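Local coordinates for protein hydrogenase 3 maturation protease (Escherichia coli, PDB 2E85) that cleaves a 32-residue peptide from the C-terminus of the precursor of HycE, the large subunit of hydrogenase 3, as a maturation endopeptidase, at residues 5-10 with 38-43. The protein carries 1 engineered substitution. Numbering follows the deposited sequence.
Sequences TDVLLC and VVIDGG. With CA (calcium ion), chain E.
C10 O, near the C-terminal end of a parallel strand pair, accepts from two donors: G42 N at 2.8 Å, in the carbonyl plane but with a bent N-H...O angle of 137°, and a water that also donates to D41 OD1 and accepts from G43 N. D41 is the centre of an inverse gamma turn, and the next residue, G42, gives its O to a calcium ion at 2.3 Å, in a site completed by A45, N48, D49 and waters. In a parallel pair one residue bonds through both its N and its O to the two residues flanking its partner, and V38, L8 and I40 each do so here. V38 N bonds to D6 O and L8 N to V38 O, then I40 N to L8 O and C10 N to I40 O, which sets V7 beside V38 and so on to C10 beside D41.

Side chains alternate between the faces. On one, CD1 of I40 presses against CG1 of V7 at 3.2 Å, tighter than normal van der Waals contact, while its CG2 branch, anti to the backbone N, meets L9 CD1 at 3.6 Å. On the other, L8 and V39 run alongside each other in the same direction, L8 CD2 and V39 CG2 3.9 Å apart. The other branch of V39, CG1, reaches C10 SG at 4.0 Å, which places V39 between two side chains of the neighbouring strand. An alanine in place of V39 would probably open a gap beside L8 CD2 and C10 SG, leaving both with less to pack on.

The two strands belong to a beta-alpha-beta unit whose connecting helix 21-31 packs on the face of L8, C10 and V39, while helix 50-56 covers V7 and I40. Strand 38-43 is outermost of the sheet within this chain, and strand 6-11 lies between it and strand 60-66.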
ATOM      1  N   THR B   5     -13.595   0.708  19.695  1.00 12.93           N
ATOM      2  CA  THR B   5     -13.630   2.110  19.325  1.00 13.35           C
ATOM      3  C   THR B   5     -12.239   2.527  18.828  1.00 11.61           C
ATOM      4  O   THR B   5     -12.069   2.848  17.660  1.00 12.78           O
ATOM      5  CB  THR B   5     -14.082   3.008  20.509  1.00 13.39           C
ATOM      6  OG1 THR B   5     -13.333   2.676  21.694  1.00 14.72           O
ATOM      7  CG2 THR B   5     -15.553   2.771  20.789  1.00 14.76           C
ATOM      8  N   ASP B   6     -11.271   2.509  19.729  1.00 11.04           N
ATOM      9  CA  ASP B   6      -9.938   2.978  19.442  1.00  9.27           C
ATOM     10  C   ASP B   6      -9.020   1.839  19.043  1.00  8.72           C
ATOM     11  O   ASP B   6      -9.045   0.785  19.665  1.00  8.54           O
ATOM     12  CB  ASP B   6      -9.401   3.667  20.692  1.00  9.35           C
ATOM     13  CG  ASP B   6     -10.162   4.913  21.038  1.00 10.84           C
ATOM     14  OD1 ASP B   6     -10.670   5.559  20.119  1.00 13.23           O
ATOM     15  OD2 ASP B   6     -10.222   5.259  22.234  1.00 15.22           O
ATOM     16  N   VAL B   7      -8.183   2.075  18.046  1.00  7.76           N
ATOM     17  CA  VAL B   7      -7.152   1.090  17.660  1.00  6.95           C
ATOM     18  C   VAL B   7      -5.814   1.811  17.604  1.00  6.40           C
ATOM     19  O   VAL B   7      -5.748   2.930  17.117  1.00  6.42           O
ATOM     20  CB  VAL B   7      -7.492   0.438  16.293  1.00  7.66           C
ATOM     21  CG1 VAL B   7      -6.376  -0.505  15.843  1.00  6.79           C
ATOM     22  CG2 VAL B   7      -8.823  -0.352  16.409  1.00  7.99           C
ATOM     23  N   LEU B   8      -4.773   1.134  18.095  1.00  6.05           N
ATOM     24  CA  LEU B   8      -3.411   1.668  18.111  1.00  6.75           C
ATOM     25  C   LEU B   8      -2.547   0.735  17.288  1.00  6.80           C
ATOM     26  O   LEU B   8      -2.409  -0.451  17.615  1.00  7.09           O
ATOM     27  CB  LEU B   8      -2.905   1.750  19.555  1.00  6.55           C
ATOM     28  CG  LEU B   8      -1.399   2.010  19.774  1.00  6.91           C
ATOM     29  CD1 LEU B   8      -0.963   3.295  19.090  1.00  8.66           C
ATOM     30  CD2 LEU B   8      -1.001   1.968  21.253  1.00  9.39           C
ATOM     31  N   LEU B   9      -1.987   1.259  16.200  1.00  6.11           N
ATOM     32  CA  LEU B   9      -1.099   0.443  15.330  1.00  6.64           C
ATOM     33  C   LEU B   9       0.310   0.860  15.659  1.00  6.99           C
ATOM     34  O   LEU B   9       0.662   2.025  15.500  1.00  7.30           O
ATOM     35  CB  LEU B   9      -1.391   0.674  13.847  1.00  5.08           C
ATOM     36  CG  LEU B   9      -0.380   0.006  12.878  1.00  6.48           C
ATOM     37  CD1 LEU B   9      -0.430  -1.546  12.981  1.00  8.83           C
ATOM     38  CD2 LEU B   9      -0.558   0.433  11.446  1.00  7.34           C
ATOM     39  N   CYS B  10       1.109  -0.091  16.149  1.00  6.99           N
ATOM     40  CA  CYS B  10       2.498   0.217  16.515  1.00  8.01           C
ATOM     41  C   CYS B  10       3.388  -0.323  15.420  1.00  8.13           C
ATOM     42  O   CYS B  10       3.387  -1.532  15.204  1.00  8.90           O
ATOM     43  CB  CYS B  10       2.915  -0.474  17.803  1.00  7.42           C
ATOM     44  SG  CYS B  10       2.093   0.218  19.276  1.00 11.70           S
ATOM     45  N   VAL B  38      -7.343  -1.088  21.252  1.00 10.06           N
ATOM     46  CA  VAL B  38      -6.896  -2.387  20.745  1.00  9.81           C
ATOM     47  C   VAL B  38      -5.537  -2.153  20.081  1.00 10.23           C
ATOM     48  O   VAL B  38      -5.432  -1.364  19.151  1.00  8.81           O
ATOM     49  CB  VAL B  38      -7.909  -3.009  19.744  1.00 10.82           C
ATOM     50  CG1 VAL B  38      -7.389  -4.344  19.227  1.00  8.55           C
ATOM     51  CG2 VAL B  38      -9.230  -3.206  20.394  1.00 12.06           C
ATOM     52  N   VAL B  39      -4.509  -2.852  20.560  1.00  8.98           N
ATOM     53  CA  VAL B  39      -3.138  -2.529  20.155  1.00  8.85           C
ATOM     54  C   VAL B  39      -2.620  -3.583  19.183  1.00  8.94           C
ATOM     55  O   VAL B  39      -2.521  -4.775  19.528  1.00  7.84           O
ATOM     56  CB  VAL B  39      -2.203  -2.391  21.382  1.00  9.38           C
ATOM     57  CG1 VAL B  39      -0.765  -2.062  20.925  1.00 11.00           C
ATOM     58  CG2 VAL B  39      -2.748  -1.322  22.335  1.00  9.90           C
ATOM     59  N   ILE B  40      -2.288  -3.155  17.970  1.00  8.84           N
ATOM     60  CA  ILE B  40      -1.728  -4.063  16.953  1.00  9.28           C
ATOM     61  C   ILE B  40      -0.206  -3.900  16.945  1.00 10.03           C
ATOM     62  O   ILE B  40       0.292  -2.820  16.730  1.00 10.37           O
ATOM     63  CB  ILE B  40      -2.301  -3.771  15.559  1.00  8.81           C
ATOM     64  CG1 ILE B  40      -3.795  -4.127  15.532  1.00 11.46           C
ATOM     65  CG2 ILE B  40      -1.573  -4.588  14.498  1.00 11.56           C
ATOM     66  CD1 ILE B  40      -4.708  -3.215  16.336  1.00 14.79           C
ATOM     67  N   ASP B  41       0.502  -4.991  17.209  1.00 10.95           N
ATOM     68  CA  ASP B  41       1.968  -5.016  17.136  1.00 10.41           C
ATOM     69  C   ASP B  41       2.339  -5.243  15.683  1.00 11.16           C
ATOM     70  O   ASP B  41       2.625  -6.371  15.272  1.00 10.92           O
ATOM     71  CB  ASP B  41       2.428  -6.176  18.040  1.00 12.13           C
ATOM     72  CG  ASP B  41       3.875  -6.084  18.465  1.00 15.80           C
ATOM     73  OD1 ASP B  41       4.594  -5.135  18.081  1.00 15.88           O
ATOM     74  OD2 ASP B  41       4.292  -7.008  19.226  1.00 17.94           O
ATOM     75  N   GLY B  42       2.392  -4.148  14.909  1.00 10.12           N
ATOM     76  CA  GLY B  42       2.459  -4.201  13.458  1.00 10.65           C
ATOM     77  C   GLY B  42       3.786  -4.616  12.855  1.00 10.06           C
ATOM     78  O   GLY B  42       3.822  -4.985  11.691  1.00 10.64           O
ATOM     79  N   GLY B  43       4.878  -4.547  13.610  1.00 10.17           N
ATOM     80  CA  GLY B  43       6.181  -4.890  13.040  1.00 10.06           C
ATOM     81  C   GLY B  43       6.621  -3.914  11.948  1.00 10.43           C
ATOM     82  O   GLY B  43       6.232  -2.746  11.937  1.00 10.42           O
TER
HETATM   83 CA    CA E1001       2.743  -5.592   9.752  1.00  9.18          CA
HETATM   84  O   HOH W   1       5.317  -3.230  16.150  1.00 14.93           O
HETATM   85  O   HOH W   2       2.770  -7.887  10.725  1.00  9.97           O
HETATM   86  O   HOH W   3       5.001  -6.349   9.113  1.00 10.25           O